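Local coordinates for In2-1 family protein, glutathione transferase lambda3 (Populus trichocarpa, PDB 4PQI), which binds glutathione and, as a Lambda-class glutathione transferase, probably catalyses glutathione-dependent thiol-transfer reactions, at residues 113-127 with 164-178. Numbering follows the deposited sequence.
With CA (calcium ion), chain C; CA (calcium ion), chain D.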
# COMPACT_ATOMS: atom_id res chain seq x y z
N LEU A 113 -0.34 -2.66 14.51
CA LEU A 113 -1.08 -2.07 13.41
C LEU A 113 -2.50 -2.67 13.29
O LEU A 113 -3.16 -2.51 12.27
CB LEU A 113 -0.31 -2.21 12.09
CG LEU A 113 0.87 -1.23 11.97
CD1 LEU A 113 1.71 -1.53 10.74
CD2 LEU A 113 0.36 0.22 11.93
N LEU A 114 -2.93 -3.38 14.33
CA LEU A 114 -4.33 -3.79 14.49
C LEU A 114 -4.69 -3.61 15.95
O LEU A 114 -3.96 -4.06 16.83
CB LEU A 114 -4.55 -5.24 14.08
CG LEU A 114 -4.67 -5.56 12.58
CD1 LEU A 114 -4.76 -7.06 12.38
CD2 LEU A 114 -5.88 -4.87 11.96
N PRO A 115 -5.81 -2.91 16.23
CA PRO A 115 -6.20 -2.69 17.62
C PRO A 115 -6.80 -3.97 18.20
O PRO A 115 -7.06 -4.90 17.44
CB PRO A 115 -7.27 -1.61 17.51
CG PRO A 115 -7.88 -1.84 16.18
CD PRO A 115 -6.76 -2.31 15.29
N LYS A 116 -7.02 -3.99 19.51
CA LYS A 116 -7.50 -5.19 20.19
C LYS A 116 -9.03 -5.25 20.21
O LYS A 116 -9.60 -6.34 20.16
CB LYS A 116 -6.93 -5.26 21.62
CG LYS A 116 -7.28 -6.54 22.38
CD LYS A 116 -6.41 -6.74 23.61
CE LYS A 116 -6.74 -8.06 24.32
NZ LYS A 116 -5.72 -8.43 25.35
N ASP A 117 -9.66 -4.08 20.26
CA ASP A 117 -11.12 -3.96 20.26
C ASP A 117 -11.76 -4.86 19.20
O ASP A 117 -11.52 -4.69 18.00
CB ASP A 117 -11.52 -2.50 20.02
CG ASP A 117 -13.01 -2.23 20.25
OD1 ASP A 117 -13.85 -3.13 20.03
OD2 ASP A 117 -13.34 -1.10 20.65
N PRO A 118 -12.59 -5.82 19.65
CA PRO A 118 -13.28 -6.81 18.81
C PRO A 118 -14.16 -6.19 17.73
O PRO A 118 -14.22 -6.75 16.63
CB PRO A 118 -14.15 -7.57 19.81
CG PRO A 118 -13.47 -7.40 21.11
CD PRO A 118 -12.90 -6.01 21.08
N ALA A 119 -14.85 -5.09 18.03
CA ALA A 119 -15.68 -4.43 17.02
C ALA A 119 -14.83 -3.80 15.92
O ALA A 119 -15.22 -3.77 14.75
CB ALA A 119 -16.58 -3.38 17.65
N LYS A 120 -13.66 -3.30 16.29
CA LYS A 120 -12.74 -2.73 15.32
C LYS A 120 -12.11 -3.82 14.45
O LYS A 120 -11.96 -3.64 13.24
CB LYS A 120 -11.69 -1.90 16.04
CG LYS A 120 -12.29 -0.76 16.83
CD LYS A 120 -11.22 0.20 17.31
CE LYS A 120 -11.85 1.40 17.99
NZ LYS A 120 -10.84 2.46 18.20
N LYS A 121 -11.77 -4.95 15.07
CA LYS A 121 -11.27 -6.13 14.35
C LYS A 121 -12.25 -6.60 13.29
O LYS A 121 -11.86 -6.94 12.18
CB LYS A 121 -11.01 -7.29 15.32
CG LYS A 121 -9.93 -7.04 16.37
CD LYS A 121 -8.54 -7.46 15.88
CE LYS A 121 -8.40 -8.98 15.78
NZ LYS A 121 -7.01 -9.39 15.41
N GLU A 122 -13.54 -6.65 13.65
CA GLU A 122 -14.56 -7.01 12.67
C GLU A 122 -14.70 -6.02 11.52
O GLU A 122 -14.83 -6.42 10.36
CB GLU A 122 -15.91 -7.25 13.34
CG GLU A 122 -16.04 -8.67 13.84
CD GLU A 122 -15.47 -9.68 12.84
OE1 GLU A 122 -16.04 -9.80 11.74
OE2 GLU A 122 -14.45 -10.32 13.16
N PHE A 123 -14.71 -4.72 11.83
CA PHE A 123 -14.79 -3.71 10.78
C PHE A 123 -13.58 -3.78 9.86
O PHE A 123 -13.68 -3.49 8.67
CB PHE A 123 -14.86 -2.31 11.36
CG PHE A 123 -15.40 -1.29 10.41
CD1 PHE A 123 -16.60 -1.52 9.76
CD2 PHE A 123 -14.73 -0.10 10.18
CE1 PHE A 123 -17.13 -0.59 8.89
CE2 PHE A 123 -15.27 0.85 9.30
CZ PHE A 123 -16.46 0.60 8.66
N ALA A 124 -12.42 -4.10 10.44
CA ALA A 124 -11.19 -4.21 9.66
C ALA A 124 -11.35 -5.29 8.59
O ALA A 124 -10.90 -5.13 7.45
CB ALA A 124 -10.01 -4.53 10.56
N GLU A 125 -12.01 -6.39 8.96
CA GLU A 125 -12.18 -7.49 8.03
C GLU A 125 -13.12 -7.11 6.90
O GLU A 125 -12.92 -7.50 5.75
CB GLU A 125 -12.64 -8.76 8.76
CG GLU A 125 -11.55 -9.37 9.64
CD GLU A 125 -10.28 -9.71 8.86
OE1 GLU A 125 -10.38 -10.34 7.78
OE2 GLU A 125 -9.17 -9.36 9.32
N GLU A 126 -14.14 -6.32 7.23
CA GLU A 126 -15.08 -5.86 6.22
C GLU A 126 -14.34 -4.97 5.22
O GLU A 126 -14.51 -5.11 4.02
CB GLU A 126 -16.22 -5.07 6.85
CG GLU A 126 -17.07 -5.87 7.79
CD GLU A 126 -18.53 -5.53 7.64
OE1 GLU A 126 -18.98 -4.58 8.31
OE2 GLU A 126 -19.21 -6.21 6.84
N LEU A 127 -13.53 -4.06 5.74
CA LEU A 127 -12.76 -3.16 4.88
C LEU A 127 -11.70 -3.87 4.02
O LEU A 127 -11.53 -3.53 2.85
CB LEU A 127 -12.18 -2.01 5.68
CG LEU A 127 -13.23 -0.93 6.00
CD1 LEU A 127 -12.68 0.08 6.96
CD2 LEU A 127 -13.70 -0.22 4.72
N PHE A 164 -16.15 4.85 13.50
CA PHE A 164 -15.49 5.03 14.79
C PHE A 164 -15.12 6.50 15.00
O PHE A 164 -14.37 7.09 14.20
CB PHE A 164 -14.28 4.08 14.91
CG PHE A 164 -14.66 2.62 14.89
CD1 PHE A 164 -15.27 2.04 16.00
CD2 PHE A 164 -14.47 1.84 13.76
CE1 PHE A 164 -15.65 0.70 15.99
CE2 PHE A 164 -14.85 0.50 13.73
CZ PHE A 164 -15.45 -0.08 14.86
N ASP A 165 -15.64 7.10 16.07
CA ASP A 165 -15.49 8.54 16.29
C ASP A 165 -14.41 8.93 17.28
O ASP A 165 -14.43 10.03 17.84
CB ASP A 165 -16.82 9.15 16.70
CG ASP A 165 -17.87 9.00 15.63
OD1 ASP A 165 -17.48 8.68 14.48
OD2 ASP A 165 -19.05 9.20 15.93
N ASP A 166 -13.44 8.05 17.48
CA ASP A 166 -12.35 8.32 18.40
C ASP A 166 -11.06 8.69 17.65
O ASP A 166 -9.99 8.71 18.23
CB ASP A 166 -12.10 7.10 19.29
CG ASP A 166 -11.92 5.82 18.49
OD1 ASP A 166 -10.87 5.16 18.67
OD2 ASP A 166 -12.81 5.46 17.70
N GLY A 167 -11.17 8.97 16.35
CA GLY A 167 -10.02 9.38 15.57
C GLY A 167 -10.25 9.30 14.08
O GLY A 167 -11.28 8.78 13.64
N PRO A 168 -9.30 9.81 13.28
CA PRO A 168 -9.46 10.02 11.84
C PRO A 168 -9.18 8.80 10.96
O PRO A 168 -9.38 8.90 9.74
CB PRO A 168 -8.43 11.11 11.56
CG PRO A 168 -7.33 10.78 12.47
CD PRO A 168 -7.98 10.29 13.74
N PHE A 169 -8.73 7.69 11.53
CA PHE A 169 -8.37 6.53 10.73
C PHE A 169 -9.57 5.60 10.57
O PHE A 169 -10.57 5.76 11.27
CB PHE A 169 -7.16 5.80 11.34
CG PHE A 169 -5.96 6.69 11.55
CD1 PHE A 169 -5.22 7.15 10.47
CD2 PHE A 169 -5.58 7.06 12.83
CE1 PHE A 169 -4.13 7.97 10.67
CE2 PHE A 169 -4.48 7.88 13.04
CZ PHE A 169 -3.75 8.34 11.96
N PHE A 170 -9.49 4.63 9.66
CA PHE A 170 -10.63 3.73 9.47
C PHE A 170 -11.10 3.05 10.76
O PHE A 170 -12.30 2.88 10.96
CB PHE A 170 -10.37 2.69 8.38
CG PHE A 170 -10.43 3.26 6.98
CD1 PHE A 170 -11.64 3.65 6.43
CD2 PHE A 170 -9.28 3.38 6.21
CE1 PHE A 170 -11.71 4.16 5.15
CE2 PHE A 170 -9.34 3.90 4.92
CZ PHE A 170 -10.55 4.30 4.40
N LEU A 171 -10.17 2.70 11.64
CA LEU A 171 -10.58 2.08 12.90
C LEU A 171 -10.56 3.07 14.06
O LEU A 171 -10.59 2.67 15.23
CB LEU A 171 -9.73 0.84 13.19
CG LEU A 171 -9.70 -0.19 12.05
CD1 LEU A 171 -8.77 -1.35 12.41
CD2 LEU A 171 -11.11 -0.68 11.72
N GLY A 172 -10.53 4.36 13.76
CA GLY A 172 -10.64 5.39 14.79
C GLY A 172 -9.33 6.02 15.22
O GLY A 172 -8.61 6.61 14.42
N LYS A 173 -9.02 5.87 16.51
CA LYS A 173 -7.85 6.45 17.14
C LYS A 173 -6.51 6.07 16.48
O LYS A 173 -5.67 6.93 16.20
CB LYS A 173 -7.85 6.06 18.61
CG LYS A 173 -6.76 6.66 19.49
CD LYS A 173 -7.09 6.37 20.96
CE LYS A 173 -5.82 6.16 21.79
NZ LYS A 173 -5.05 4.94 21.36
N GLU A 174 -6.30 4.78 16.22
CA GLU A 174 -4.98 4.30 15.83
C GLU A 174 -4.84 4.02 14.34
O GLU A 174 -5.72 3.43 13.72
CB GLU A 174 -4.61 3.04 16.63
CG GLU A 174 -5.15 2.97 18.06
CD GLU A 174 -6.60 2.42 18.14
OE1 GLU A 174 -7.37 2.52 17.15
OE2 GLU A 174 -6.96 1.90 19.22
N PHE A 175 -3.72 4.45 13.76
CA PHE A 175 -3.29 4.04 12.43
C PHE A 175 -3.22 2.50 12.38
O PHE A 175 -2.72 1.87 13.33
CB PHE A 175 -1.92 4.67 12.16
CG PHE A 175 -1.37 4.45 10.77
CD1 PHE A 175 -2.07 4.87 9.65
CD2 PHE A 175 -0.11 3.88 10.60
CE1 PHE A 175 -1.54 4.69 8.38
CE2 PHE A 175 0.42 3.69 9.34
CZ PHE A 175 -0.30 4.10 8.23
N SER A 176 -3.71 1.90 11.30
CA SER A 176 -3.76 0.44 11.21
C SER A 176 -3.48 -0.11 9.80
O SER A 176 -3.30 0.65 8.83
CB SER A 176 -5.14 -0.07 11.67
OG SER A 176 -6.10 0.12 10.63
N LEU A 177 -3.48 -1.44 9.69
CA LEU A 177 -3.35 -2.13 8.41
C LEU A 177 -4.38 -1.69 7.36
O LEU A 177 -4.10 -1.72 6.15
CB LEU A 177 -3.40 -3.65 8.61
CG LEU A 177 -2.26 -4.29 9.42
CD1 LEU A 177 -2.37 -5.82 9.47
CD2 LEU A 177 -0.90 -3.85 8.89
N VAL A 178 -5.57 -1.30 7.83
CA VAL A 178 -6.64 -0.86 6.94
C VAL A 178 -6.27 0.42 6.20
O VAL A 178 -6.36 0.47 4.98
CB VAL A 178 -7.99 -0.69 7.69
CG1 VAL A 178 -9.10 -0.36 6.71
CG2 VAL A 178 -8.35 -1.97 8.44
CA CA C . -13.65 8.92 12.76
CA CA D . -19.93 8.51 13.76
O HOH W 1 -15.94 9.56 12.63
O HOH W 2 -12.63 7.09 11.42
O HOH W 3 -13.09 10.17 10.90
O HOH W 4 -13.45 10.92 14.32
O HOH W 5 -19.39 10.75 12.68
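Lys120 and Phe164 show how one lysine can serve an aromatic ring with its stem and a polar loop with its tip. With CG beside the backbone N (chi1 -60°), Lys120 lays that methylene over one face of the Phe164 ring, 3.9 Å from the centroid, a CH-pi contact, and the extended remainder carries NZ on to the loop. There NZ forms a salt bridge and hydrogen bond with Asp166 OD1 at 2.7 Å and a hydrogen bond to Leu171 O at 3.0 Å, almost in line with that carbonyl; Glu174 OE1 adds a longer salt bridge. Lys120 NZ meets OD1 on the syn side, a little out of the carboxylate plane, and Lys173 N comes from above the other face. With an alanine here, Asp166 and Glu174 would probably lose their shared cation and the Phe164 ring the methylene packed on it. The same ring turns its edge to the face of Phe123 in an offset edge-to-face pair, planes at 73°. Leu171 CD1 meets Pro115 CD at 3.6 Å and Ala124 CB, while Val178 fits against Ala124 and Leu127. Leu177 N donates to Leu113 O at 2.8 Å. Phe164 and Gly167 carbonyls bind one calcium ion and the Asp165 carboxylate another. In the helical C-terminal domain of the GST fold, helix 177-197 starts here: Ser176 OG accepts from Val178 N and Asp179 OD2 from Ser176 N, consistent with the family's Ser/Thr-x-x-Asp N-capping box.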